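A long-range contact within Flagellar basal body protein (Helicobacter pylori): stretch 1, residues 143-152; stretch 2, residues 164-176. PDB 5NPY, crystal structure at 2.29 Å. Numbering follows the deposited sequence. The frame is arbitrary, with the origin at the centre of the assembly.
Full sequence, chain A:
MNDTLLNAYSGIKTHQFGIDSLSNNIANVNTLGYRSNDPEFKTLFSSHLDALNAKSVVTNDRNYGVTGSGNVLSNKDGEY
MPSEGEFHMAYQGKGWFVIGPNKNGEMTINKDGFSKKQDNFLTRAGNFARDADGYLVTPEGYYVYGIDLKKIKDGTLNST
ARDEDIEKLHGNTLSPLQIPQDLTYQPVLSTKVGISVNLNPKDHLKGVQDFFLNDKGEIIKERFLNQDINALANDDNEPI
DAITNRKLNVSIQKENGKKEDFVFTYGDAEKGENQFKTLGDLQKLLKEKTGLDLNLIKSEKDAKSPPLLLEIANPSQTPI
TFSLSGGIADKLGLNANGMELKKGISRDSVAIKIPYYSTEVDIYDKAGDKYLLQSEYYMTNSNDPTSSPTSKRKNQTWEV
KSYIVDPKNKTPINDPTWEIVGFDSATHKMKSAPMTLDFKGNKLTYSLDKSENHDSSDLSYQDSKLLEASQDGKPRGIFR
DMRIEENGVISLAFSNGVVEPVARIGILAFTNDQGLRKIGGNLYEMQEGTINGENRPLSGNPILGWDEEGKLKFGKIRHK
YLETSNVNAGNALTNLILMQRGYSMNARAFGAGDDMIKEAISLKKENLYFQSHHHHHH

Stretch 1 143-152: YVYGIDLKKI
Stretch 2 (164-176) EDIEKLHGNTLSP

A salt bridge and a short antiparallel strand pairing join the two stretches. Lys151 NZ donates to Asp165 OD1 at 2.8 Å. The lysine has chi1 m and chi2 t, with chi3 at -108°. Asp165 is helical, chi1 m, so the bridge ties the loop after the first strand to that helix.

The strand through Tyr143-Gly146 runs against strand 173-176, their N-to-C directions 131° apart. Both are extended, with phi/psi of -91/140 at Tyr145 and -104/144 at Leu174. Gly146 and Ser175 form the hydrogen-bonded pair: Gly146 N to Ser175 O and Ser175 N to Gly146 O are both 2.8 Å and nearly straight. Gly146 is very extended, at -164/-169; Ser175 (chi1 p) is at -148/172. Tyr145 and Pro176 follow as a non-hydrogen-bonded pair, CA to CA 4.4 Å. Proline is tolerated here because this pair asks for no amide hydrogen toward stretch 1. Its CA approaches Val144 O at 3.4 Å, a CA-H...O contact. Similar contacts link Tyr145 CA to Ser175 O and Leu174 CA to Gly146 O, each 3.2 Å.

Pro176 lies over one face of the Tyr145 ring (chi1 m), its CD 4.2 Å from the centroid. Tyr145 CB also meets Leu174 CB at 4.0 Å. Tyr143 CB touches Pro176 CB at 3.9 Å, while the tyrosine's end leads away.

Ile147 (chi1 m, chi2 -97°) and Leu174 (m, t) are both buried, so apolar side chains fit there. Ile147 CG1 is 4.0 Å from Leu174 CD2, and Ile147 CD1 is 3.4 Å from Gly171 O. Gly171 closes a type I turn from Lys168, with Gly171 N hydrogen-bonded to Lys168 O at 3.0 Å. Leu149 (m, t) reaches the helix, its CD2 3.8 Å from Lys168 CB. Asp148, chi1 t, accepts a hydrogen bond from Lys150 N at OD1, 2.7 Å. Together the stretches bury 767 Å².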

# COMPACT_ATOMS: atom_id res chain seq x y z
N TYR A 143 33.46 -26.99 7.96
CA TYR A 143 32.32 -26.10 7.75
C TYR A 143 31.53 -26.53 6.54
O TYR A 143 32.08 -27.03 5.56
CB TYR A 143 32.79 -24.66 7.57
CG TYR A 143 33.56 -24.18 8.77
CD1 TYR A 143 32.93 -24.01 9.99
CD2 TYR A 143 34.92 -23.96 8.70
CE1 TYR A 143 33.63 -23.60 11.10
CE2 TYR A 143 35.63 -23.57 9.81
CZ TYR A 143 34.98 -23.38 11.00
OH TYR A 143 35.69 -22.96 12.09
N VAL A 144 30.22 -26.31 6.60
CA VAL A 144 29.30 -26.61 5.51
C VAL A 144 29.24 -25.43 4.55
O VAL A 144 28.91 -24.31 4.95
CB VAL A 144 27.90 -26.94 6.06
CG1 VAL A 144 26.97 -27.35 4.94
CG2 VAL A 144 28.02 -28.02 7.13
N TYR A 145 29.56 -25.68 3.28
CA TYR A 145 29.54 -24.63 2.26
C TYR A 145 28.18 -24.55 1.58
O TYR A 145 27.56 -25.57 1.26
CB TYR A 145 30.61 -24.86 1.18
CG TYR A 145 32.00 -24.51 1.64
CD1 TYR A 145 32.45 -24.94 2.88
CD2 TYR A 145 32.87 -23.76 0.84
CE1 TYR A 145 33.70 -24.64 3.33
CE2 TYR A 145 34.16 -23.45 1.30
CZ TYR A 145 34.56 -23.91 2.56
OH TYR A 145 35.79 -23.66 3.10
N GLY A 146 27.75 -23.31 1.33
CA GLY A 146 26.54 -23.03 0.59
C GLY A 146 26.51 -21.60 0.13
O GLY A 146 27.51 -20.88 0.21
N ILE A 147 25.34 -21.18 -0.36
CA ILE A 147 25.13 -19.78 -0.72
C ILE A 147 24.82 -19.01 0.56
O ILE A 147 23.73 -19.13 1.12
CB ILE A 147 24.01 -19.61 -1.74
CG1 ILE A 147 24.26 -20.43 -3.02
CG2 ILE A 147 23.83 -18.14 -2.08
CD1 ILE A 147 24.89 -19.64 -4.17
N ASP A 148 25.78 -18.24 1.04
CA ASP A 148 25.55 -17.31 2.14
C ASP A 148 24.95 -16.04 1.55
O ASP A 148 25.62 -15.34 0.77
CB ASP A 148 26.87 -17.04 2.87
CG ASP A 148 26.71 -16.09 4.05
OD1 ASP A 148 25.57 -15.66 4.35
OD2 ASP A 148 27.75 -15.80 4.70
N LEU A 149 23.69 -15.74 1.88
CA LEU A 149 23.07 -14.51 1.40
C LEU A 149 23.62 -13.28 2.12
O LEU A 149 23.44 -12.16 1.63
CB LEU A 149 21.55 -14.56 1.55
CG LEU A 149 20.74 -15.41 0.56
CD1 LEU A 149 19.23 -15.26 0.78
CD2 LEU A 149 21.09 -15.04 -0.87
N LYS A 150 24.29 -13.49 3.25
CA LYS A 150 24.95 -12.42 4.00
C LYS A 150 23.93 -11.41 4.50
O LYS A 150 24.13 -10.19 4.41
CB LYS A 150 26.05 -11.77 3.17
CG LYS A 150 27.16 -12.74 2.79
CD LYS A 150 28.44 -12.03 2.37
CE LYS A 150 29.57 -13.03 2.10
NZ LYS A 150 29.26 -13.93 0.94
N LYS A 151 22.83 -11.92 5.03
CA LYS A 151 21.82 -11.10 5.67
C LYS A 151 21.90 -11.13 7.18
O LYS A 151 21.13 -10.42 7.83
CB LYS A 151 20.41 -11.56 5.25
CG LYS A 151 20.17 -11.51 3.77
CD LYS A 151 18.71 -11.25 3.51
CE LYS A 151 18.04 -12.47 2.97
NZ LYS A 151 16.56 -12.41 3.21
N ILE A 152 22.78 -11.94 7.76
CA ILE A 152 22.89 -12.06 9.21
C ILE A 152 24.12 -11.27 9.65
O ILE A 152 25.25 -11.62 9.31
CB ILE A 152 22.98 -13.51 9.68
CG1 ILE A 152 21.62 -14.21 9.60
CG2 ILE A 152 23.47 -13.56 11.12
CD1 ILE A 152 21.25 -14.70 8.23
N GLU A 164 15.68 -10.01 -5.36
CA GLU A 164 17.13 -10.12 -5.42
C GLU A 164 17.65 -11.33 -4.65
O GLU A 164 18.68 -11.90 -5.03
CB GLU A 164 17.78 -8.82 -4.91
CG GLU A 164 17.34 -8.37 -3.51
CD GLU A 164 17.44 -6.85 -3.31
OE1 GLU A 164 17.49 -6.11 -4.32
OE2 GLU A 164 17.45 -6.39 -2.14
N ASP A 165 16.95 -11.74 -3.58
CA ASP A 165 17.30 -12.99 -2.90
C ASP A 165 17.30 -14.15 -3.88
O ASP A 165 18.30 -14.87 -4.01
CB ASP A 165 16.34 -13.27 -1.75
CG ASP A 165 16.64 -12.46 -0.51
OD1 ASP A 165 15.85 -12.52 0.47
OD2 ASP A 165 17.67 -11.75 -0.51
N ILE A 166 16.19 -14.32 -4.61
CA ILE A 166 16.01 -15.46 -5.50
C ILE A 166 17.11 -15.52 -6.55
O ILE A 166 17.56 -16.60 -6.93
CB ILE A 166 14.61 -15.40 -6.13
CG1 ILE A 166 13.57 -15.94 -5.14
CG2 ILE A 166 14.56 -16.15 -7.45
CD1 ILE A 166 12.23 -15.25 -5.21
N GLU A 167 17.56 -14.36 -7.03
CA GLU A 167 18.59 -14.38 -8.06
C GLU A 167 19.97 -14.68 -7.47
O GLU A 167 20.77 -15.37 -8.11
CB GLU A 167 18.59 -13.08 -8.85
CG GLU A 167 17.56 -13.10 -9.97
CD GLU A 167 17.16 -11.71 -10.42
OE1 GLU A 167 15.95 -11.37 -10.29
OE2 GLU A 167 18.04 -10.97 -10.89
N LYS A 168 20.26 -14.19 -6.26
CA LYS A 168 21.51 -14.61 -5.61
C LYS A 168 21.46 -16.08 -5.19
O LYS A 168 22.51 -16.71 -5.08
CB LYS A 168 21.83 -13.72 -4.41
CG LYS A 168 21.88 -12.23 -4.75
CD LYS A 168 22.55 -11.39 -3.67
CE LYS A 168 22.48 -9.89 -4.01
NZ LYS A 168 23.77 -9.33 -4.54
N LEU A 169 20.26 -16.63 -4.99
CA LEU A 169 20.08 -18.01 -4.57
C LEU A 169 20.40 -19.02 -5.66
O LEU A 169 20.37 -20.22 -5.38
CB LEU A 169 18.64 -18.23 -4.09
CG LEU A 169 18.25 -18.22 -2.60
CD1 LEU A 169 16.79 -18.65 -2.48
CD2 LEU A 169 19.15 -19.14 -1.77
N HIS A 170 20.66 -18.59 -6.90
CA HIS A 170 21.17 -19.48 -7.94
C HIS A 170 22.61 -19.17 -8.31
O HIS A 170 23.11 -19.68 -9.33
CB HIS A 170 20.27 -19.47 -9.19
CG HIS A 170 20.14 -18.14 -9.87
ND1 HIS A 170 21.23 -17.37 -10.23
CD2 HIS A 170 19.05 -17.46 -10.29
CE1 HIS A 170 20.82 -16.27 -10.83
NE2 HIS A 170 19.50 -16.30 -10.88
N GLY A 171 23.31 -18.37 -7.49
CA GLY A 171 24.70 -18.02 -7.71
C GLY A 171 25.66 -19.19 -7.66
O GLY A 171 25.25 -20.33 -7.44
N ASN A 172 26.95 -18.92 -7.85
CA ASN A 172 27.93 -19.99 -8.05
C ASN A 172 29.10 -19.92 -7.08
O ASN A 172 30.09 -20.63 -7.29
CB ASN A 172 28.46 -19.96 -9.49
CG ASN A 172 29.47 -18.84 -9.71
OD1 ASN A 172 29.45 -17.81 -9.02
ND2 ASN A 172 30.35 -19.03 -10.69
N THR A 173 29.04 -19.09 -6.05
CA THR A 173 30.13 -18.98 -5.09
C THR A 173 29.64 -19.45 -3.73
O THR A 173 28.73 -18.85 -3.14
CB THR A 173 30.65 -17.54 -5.01
OG1 THR A 173 31.31 -17.22 -6.24
CG2 THR A 173 31.62 -17.39 -3.84
N LEU A 174 30.26 -20.52 -3.22
CA LEU A 174 29.87 -21.16 -1.97
C LEU A 174 30.84 -20.78 -0.87
O LEU A 174 32.05 -20.66 -1.10
CB LEU A 174 29.83 -22.68 -2.14
CG LEU A 174 29.09 -23.14 -3.39
CD1 LEU A 174 29.16 -24.67 -3.54
CD2 LEU A 174 27.63 -22.64 -3.39
N SER A 175 30.32 -20.62 0.35
CA SER A 175 31.14 -20.27 1.50
C SER A 175 30.53 -20.91 2.73
O SER A 175 29.44 -21.50 2.66
CB SER A 175 31.26 -18.74 1.65
OG SER A 175 30.08 -18.16 2.16
N PRO A 176 31.21 -20.85 3.88
CA PRO A 176 30.63 -21.40 5.11
C PRO A 176 29.37 -20.67 5.51
O PRO A 176 29.30 -19.43 5.46
CB PRO A 176 31.74 -21.21 6.14
CG PRO A 176 32.97 -21.26 5.35
CD PRO A 176 32.64 -20.52 4.09